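Local coordinates for probable TonB-dependent receptor (Pseudomonas aeruginosa, PDB 4K3F), which probably serves as a periplasmic methionine-binding lipoprotein of the NlpA family, and holds selenomethionine in the cleft between its two lobes, at residues F56-Q60 with P61-E65; A155-L158 with P159-L162; I224-F227 with I228-K231. All coordinates share one frame; numbering follows the deposited sequence.

How the interactions relate
Interaction 1 (56-65) forms part of the selenomethionine pocket: Phe-57, Gln-58, His-59 and Tyr-62 belong to the twelve residues that line it. Interaction 2 (155-162) lies across the ligand in the other lobe, beside the sheet of strands 103-107, 149-153 and 167-170; its Ala-155 side chain stops about 7 Å from the selenomethionine, and its centre is 20 Å from that of interaction 1. Interaction 3 (224-231), on the lobe of interaction 1, is farther out, with the side chain of Ile-228 about 12 Å from the ligand. Nearest atoms are about 7 Å apart between interactions 1 and 3, but about 17 Å between interactions 2 and 3.

Interaction 1 of 3, residues F56-Q60 with P61-E65; sequences FFQHQ and PYLDE. With MSE (selenomethionine), chain B.
Phe-57 reaches the Tyr-62 ring with CE2, which lies 4.1 Å from Tyr-62 CE1; the two side chains cross at about a right angle, and the ligand methyl CE touches both. Gln-58 follows, its CB packed over the Phe-57 ring. Its amide oxygen OE1 comes to the edge of the Tyr-62 ring, 3.2 Å from Tyr-62 CD1, and also meets Leu-63 CB, while its NE2 bonds to Asn-44. At His-59, the N-cap residue, the strand gives way to helix 60-70, and the imidazole makes the capping bond: ND1 accepts the N-H of Tyr-62, in the first turn, at 3.2 Å, that donor standing 17° out of the ring plane. A chi1 of 46° brings the ring back over this turn. The strand-to-helix corner thereby builds a wall of the pocket in this periplasmic-binding-protein fold. Selenium lies over one face of His-59, 3.4 Å from His-59 NE2; a hydrogen bond from NE2 to Asn-112 OD1 helps fix the ring's rotation. The ligand CE sits over the centre of a Tyr-62 face; flat, polarisable rings suit the selenoether tail, as they probably would methionine's thioether. Next comes Gln-60, bent at chi2, whose NE2 gives Asp-64 OD1 a nearly straight bond of 3.1 Å, on the syn side but tilted 29° out of the carboxylate plane. Gln-60 O takes the Asp-64 N-H at 2.9 Å, an i to i+4 helical bond.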
# COMPACT_ATOMS: atom_id res chain seq x y z
N PHE A 56 -4.63 7.61 6.12
CA PHE A 56 -4.21 6.22 6.35
C PHE A 56 -4.40 5.45 5.07
O PHE A 56 -5.48 5.00 4.77
CB PHE A 56 -4.98 5.63 7.54
CG PHE A 56 -4.63 4.20 7.86
CD1 PHE A 56 -3.31 3.77 7.88
CD2 PHE A 56 -5.61 3.29 8.18
CE1 PHE A 56 -3.00 2.44 8.19
CE2 PHE A 56 -5.29 1.96 8.50
CZ PHE A 56 -4.00 1.54 8.52
N PHE A 57 -3.30 5.32 4.33
CA PHE A 57 -3.34 4.71 2.97
C PHE A 57 -1.99 4.36 2.38
O PHE A 57 -1.97 3.65 1.43
CB PHE A 57 -4.08 5.56 1.93
CG PHE A 57 -3.25 6.67 1.33
CD1 PHE A 57 -2.99 7.82 2.03
CD2 PHE A 57 -2.69 6.52 0.07
CE1 PHE A 57 -2.21 8.86 1.47
CE2 PHE A 57 -1.93 7.53 -0.48
CZ PHE A 57 -1.69 8.68 0.22
N GLN A 58 -0.89 4.88 2.90
CA GLN A 58 0.42 4.80 2.19
C GLN A 58 1.48 4.21 3.09
O GLN A 58 1.28 4.09 4.32
CB GLN A 58 0.86 6.19 1.71
CG GLN A 58 1.39 7.07 2.86
CD GLN A 58 1.30 8.53 2.50
OE1 GLN A 58 1.86 8.99 1.50
NE2 GLN A 58 0.51 9.25 3.26
N HIS A 59 2.61 3.84 2.48
CA HIS A 59 3.78 3.43 3.23
C HIS A 59 4.78 4.59 3.25
O HIS A 59 4.60 5.63 2.63
CB HIS A 59 4.40 2.14 2.69
CG HIS A 59 4.56 2.08 1.18
ND1 HIS A 59 5.38 2.96 0.47
CD2 HIS A 59 4.02 1.26 0.25
CE1 HIS A 59 5.34 2.66 -0.82
NE2 HIS A 59 4.54 1.61 -0.98
N GLN A 60 5.82 4.44 4.05
CA GLN A 60 6.78 5.54 4.26
C GLN A 60 7.56 5.89 3.02
O GLN A 60 7.75 7.07 2.73
CB GLN A 60 7.71 5.26 5.46
CG GLN A 60 8.56 6.46 5.88
CD GLN A 60 7.92 7.37 6.88
OE1 GLN A 60 7.37 6.93 7.91
NE2 GLN A 60 8.06 8.69 6.64
N PRO A 61 8.03 4.88 2.25
CA PRO A 61 8.69 5.29 1.02
C PRO A 61 7.84 6.19 0.13
O PRO A 61 8.32 7.19 -0.40
CB PRO A 61 9.06 3.98 0.36
CG PRO A 61 9.23 3.03 1.53
CD PRO A 61 8.21 3.44 2.53
N TYR A 62 6.59 5.86 -0.00
CA TYR A 62 5.65 6.66 -0.82
C TYR A 62 5.51 8.08 -0.26
O TYR A 62 5.58 9.07 -1.01
CB TYR A 62 4.29 5.95 -0.91
CG TYR A 62 3.34 6.67 -1.82
CD1 TYR A 62 2.56 7.70 -1.35
CD2 TYR A 62 3.27 6.36 -3.20
CE1 TYR A 62 1.70 8.38 -2.17
CE2 TYR A 62 2.42 7.05 -4.05
CZ TYR A 62 1.64 8.05 -3.54
OH TYR A 62 0.81 8.76 -4.40
N LEU A 63 5.36 8.18 1.05
CA LEU A 63 5.21 9.47 1.71
C LEU A 63 6.42 10.33 1.44
O LEU A 63 6.32 11.52 1.15
CB LEU A 63 4.98 9.30 3.21
CG LEU A 63 4.95 10.60 3.97
CD1 LEU A 63 3.82 11.51 3.53
CD2 LEU A 63 4.93 10.34 5.48
N ASP A 64 7.60 9.75 1.66
CA ASP A 64 8.83 10.54 1.53
C ASP A 64 8.97 11.11 0.09
O ASP A 64 9.33 12.31 -0.13
CB ASP A 64 10.06 9.69 1.86
CG ASP A 64 10.14 9.27 3.33
OD1 ASP A 64 9.46 9.86 4.17
OD2 ASP A 64 10.94 8.33 3.63
N GLU A 65 8.71 10.24 -0.90
CA GLU A 65 8.73 10.65 -2.29
C GLU A 65 7.65 11.66 -2.61
O GLU A 65 7.88 12.63 -3.35
CB GLU A 65 8.59 9.41 -3.18
CG GLU A 65 8.54 9.70 -4.67
CD GLU A 65 9.73 10.46 -5.23
OE1 GLU A 65 10.84 10.44 -4.64
OE2 GLU A 65 9.56 11.04 -6.32
N MSE B . -1.77 -0.03 0.65
CA MSE B . -0.74 0.18 -0.40
C MSE B . 0.33 -0.89 -0.18
O MSE B . 0.73 -1.13 0.97
OXT MSE B . 0.82 -1.49 -1.14
CB MSE B . -0.13 1.59 -0.34
CG MSE B . 0.89 1.82 -1.42
SE MSE B . 1.76 3.57 -1.17
CE MSE B . 0.30 4.71 -1.56

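Interaction 2 of 3, residues A155-L158 with P159-L162; sequences AATL and PRVL
Arg-160 and Thr-157 meet on the outer side of the turn where the 3-10 segment 155-157 runs into the short, weakly bonded helix 158-161. Followed outward, Arg-160 CB lies 3.6 Å from Thr-157 O. The chain then runs on through CG and CD and bends at chi3 (-49°), which swings the guanidinium back over the preceding turn. There NH2 comes 3.6 Å from Thr-157 CG2 and lies a little farther from Thr-157 CB, a van der Waals contact in which a long, flexible side chain suits an exposed position. Water 1 stands over one face of the guanidinium, offset toward its rim; it donates to Ala-156 O at 2.8 Å and accepts from Arg-160 N. That N-H also makes a weak bond to Thr-157 O. The stretch joins strand 149-153 to the helix beside the mixed sheet of the second lobe of this periplasmic-binding-protein fold, and its buried side carries the apolar residues: Leu-158 packs on Val-105, Pro-107 and Ile-170, and Pro-159 on Tyr-174. Proline suits the first turn of a helix, where its missing N-H costs no bond; its CD lies 3.6 Å from Leu-158 CB. Val-161 N donates to Leu-158 O at 3.1 Å, an i to i+3 bond from 66° above the carbonyl plane, while Val-161 CG2 touches the same oxygen at 3.5 Å. Thr-157 OG1 turns back to the carbonyl of Glu-154.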
# COMPACT_ATOMS: atom_id res chain seq x y z
N ALA A 155 -1.40 2.86 -10.35
CA ALA A 155 -1.71 1.72 -9.45
C ALA A 155 -3.17 1.27 -9.42
O ALA A 155 -3.42 0.09 -9.42
CB ALA A 155 -1.27 2.00 -8.04
N ALA A 156 -4.10 2.21 -9.33
CA ALA A 156 -5.50 1.88 -9.19
C ALA A 156 -6.09 1.23 -10.44
O ALA A 156 -7.11 0.55 -10.35
CB ALA A 156 -6.30 3.13 -8.86
N THR A 157 -5.43 1.40 -11.57
CA THR A 157 -5.93 0.90 -12.84
C THR A 157 -5.52 -0.54 -13.15
O THR A 157 -6.00 -1.13 -14.10
CB THR A 157 -5.49 1.77 -14.03
OG1 THR A 157 -4.12 1.55 -14.35
CG2 THR A 157 -5.78 3.26 -13.82
N LEU A 158 -4.60 -1.09 -12.36
CA LEU A 158 -4.06 -2.38 -12.70
C LEU A 158 -5.08 -3.54 -12.65
O LEU A 158 -5.02 -4.43 -13.52
CB LEU A 158 -2.80 -2.68 -11.88
CG LEU A 158 -1.65 -1.66 -11.96
CD1 LEU A 158 -0.34 -2.30 -11.42
CD2 LEU A 158 -1.42 -1.11 -13.34
N PRO A 159 -6.03 -3.54 -11.71
CA PRO A 159 -6.99 -4.68 -11.74
C PRO A 159 -7.81 -4.72 -13.02
O PRO A 159 -8.14 -5.80 -13.50
CB PRO A 159 -7.89 -4.42 -10.53
CG PRO A 159 -6.98 -3.68 -9.58
CD PRO A 159 -6.12 -2.80 -10.43
N ARG A 160 -8.09 -3.55 -13.57
CA ARG A 160 -8.88 -3.43 -14.79
C ARG A 160 -8.12 -3.87 -16.02
O ARG A 160 -8.76 -4.17 -17.05
CB ARG A 160 -9.39 -1.99 -14.99
CG ARG A 160 -10.69 -1.71 -14.24
CD ARG A 160 -11.34 -0.40 -14.69
NE ARG A 160 -10.38 0.71 -14.73
CZ ARG A 160 -10.18 1.60 -13.75
NH1 ARG A 160 -10.89 1.57 -12.63
NH2 ARG A 160 -9.26 2.55 -13.92
N VAL A 161 -6.79 -3.87 -15.97
CA VAL A 161 -6.02 -4.32 -17.14
C VAL A 161 -5.52 -5.73 -16.99
O VAL A 161 -4.90 -6.25 -17.91
CB VAL A 161 -4.84 -3.40 -17.57
CG1 VAL A 161 -5.33 -1.99 -17.85
CG2 VAL A 161 -3.71 -3.43 -16.59
N LEU A 162 -5.82 -6.36 -15.87
CA LEU A 162 -5.29 -7.70 -15.60
C LEU A 162 -5.57 -8.70 -16.74
O LEU A 162 -4.66 -9.43 -17.12
CB LEU A 162 -5.80 -8.21 -14.25
CG LEU A 162 -5.39 -9.61 -13.81
CD1 LEU A 162 -3.89 -9.70 -13.57
CD2 LEU A 162 -6.14 -10.00 -12.55
O HOH W 1 -8.66 -1.13 -11.97

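Interaction 3 of 3, residues I224-F227 with I228-K231; sequences IKQF and IQEK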
# COMPACT_ATOMS: atom_id res chain seq x y z
N ILE A 224 -7.62 -4.56 17.28
CA ILE A 224 -7.42 -4.25 15.86
C ILE A 224 -6.55 -5.32 15.23
O ILE A 224 -6.76 -5.69 14.08
CB ILE A 224 -6.82 -2.83 15.72
CG1 ILE A 224 -7.92 -1.83 15.99
CG2 ILE A 224 -6.24 -2.63 14.35
CD1 ILE A 224 -9.06 -1.89 14.97
N LYS A 225 -5.62 -5.87 16.01
CA LYS A 225 -4.77 -6.94 15.50
C LYS A 225 -5.63 -8.17 15.18
O LYS A 225 -5.53 -8.75 14.11
CB LYS A 225 -3.65 -7.29 16.49
CG LYS A 225 -2.84 -8.51 16.12
CD LYS A 225 -1.79 -8.78 17.19
CE LYS A 225 -0.47 -8.19 16.81
NZ LYS A 225 0.63 -8.80 17.58
N GLN A 226 -6.54 -8.49 16.09
CA GLN A 226 -7.45 -9.61 15.87
C GLN A 226 -8.31 -9.38 14.64
O GLN A 226 -8.50 -10.30 13.84
CB GLN A 226 -8.34 -9.81 17.11
CG GLN A 226 -9.42 -10.90 16.98
CD GLN A 226 -8.86 -12.26 16.65
OE1 GLN A 226 -7.86 -12.66 17.23
NE2 GLN A 226 -9.50 -12.98 15.70
N PHE A 227 -8.87 -8.17 14.52
CA PHE A 227 -9.71 -7.89 13.36
C PHE A 227 -8.91 -8.12 12.08
O PHE A 227 -9.38 -8.74 11.14
CB PHE A 227 -10.26 -6.44 13.38
CG PHE A 227 -10.89 -6.03 12.07
CD1 PHE A 227 -12.15 -6.50 11.72
CD2 PHE A 227 -10.24 -5.19 11.20
CE1 PHE A 227 -12.73 -6.15 10.51
CE2 PHE A 227 -10.81 -4.83 10.00
CZ PHE A 227 -12.06 -5.32 9.64
N ILE A 228 -7.69 -7.58 12.03
CA ILE A 228 -6.87 -7.68 10.81
C ILE A 228 -6.61 -9.15 10.48
O ILE A 228 -6.72 -9.58 9.33
CB ILE A 228 -5.53 -6.91 10.99
CG1 ILE A 228 -5.79 -5.38 10.98
CG2 ILE A 228 -4.55 -7.27 9.89
CD1 ILE A 228 -4.62 -4.54 11.45
N GLN A 229 -6.24 -9.91 11.48
CA GLN A 229 -5.95 -11.33 11.27
C GLN A 229 -7.15 -12.15 10.72
O GLN A 229 -7.03 -12.90 9.72
CB GLN A 229 -5.47 -11.92 12.59
CG GLN A 229 -4.04 -11.52 12.92
CD GLN A 229 -3.64 -11.91 14.32
OE1 GLN A 229 -4.49 -12.13 15.18
NE2 GLN A 229 -2.34 -11.98 14.57
N GLU A 230 -8.29 -12.02 11.37
CA GLU A 230 -9.48 -12.79 10.99
C GLU A 230 -10.10 -12.29 9.68
O GLU A 230 -10.59 -13.07 8.89
CB GLU A 230 -10.52 -12.79 12.12
CG GLU A 230 -11.28 -11.47 12.26
CD GLU A 230 -12.35 -11.50 13.34
OE1 GLU A 230 -11.97 -11.49 14.54
OE2 GLU A 230 -13.57 -11.49 12.99
N LYS A 231 -10.06 -10.97 9.45
CA LYS A 231 -10.74 -10.41 8.28
C LYS A 231 -9.97 -10.71 6.99
O LYS A 231 -10.55 -11.10 5.98
CB LYS A 231 -10.95 -8.90 8.47
CG LYS A 231 -11.63 -8.22 7.31
CD LYS A 231 -13.12 -8.52 7.19
CE LYS A 231 -13.66 -7.74 6.00
NZ LYS A 231 -15.06 -8.11 5.69
O HOH W 2 -4.68 -11.56 17.90
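This is a contact along one surface helix, 222-232, in which each side chain of 224-227 meets the residue four places on in 228-231. The backbone supplies the regular frame: Ile-228, Gln-229, Glu-230 and Lys-231 donate their N-H groups to the carbonyls of Ile-224, Lys-225, Gln-226 and Phe-227. On the outer face a glutamine-glutamate pair spans a turn. Gln-226, with CG anti to the backbone N (chi1 176°) and a bend at chi2, brings its amide over the next turn, where NE2 donates to Glu-230 OE1 at 3.1 Å. Glu-230 OE1 lies in the amide plane of Gln-226, and the N-H points almost straight at it (169°), although it meets OE1 on the anti side, 28° out of the carboxylate plane. At the other end of the amide, Gln-226 OE1 is linked through water 2 to Gln-229 OE1; the water donates to both, at 2.8 Å to Gln-229 OE1 and more weakly to Gln-226 OE1. Phe-227 and Lys-231 run side by side in the same direction. Lys-231 CB sits over one face of the Phe-227 ring, 4.0 Å from its centroid, in a CH-pi contact that uses the aliphatic part of the lysine, while NZ makes a weak hydrogen bond to a glycerol, probably from the crystallisation liquor. Ile-224 CG2 touches Ile-228 CD1 at 3.8 Å, beta-branched chains that fill the buried side. There Ile-224 packs on Val-20 of helix 11-26 and Ile-228 on Pro-238 of strand 237-238, one of the two edge strands of the six-stranded mixed sheet; flanking them, Phe-227 and Lys-231 touch Val-20 and Glu-16 of that helix, and Lys-225 and Gln-229 touch Pro-238.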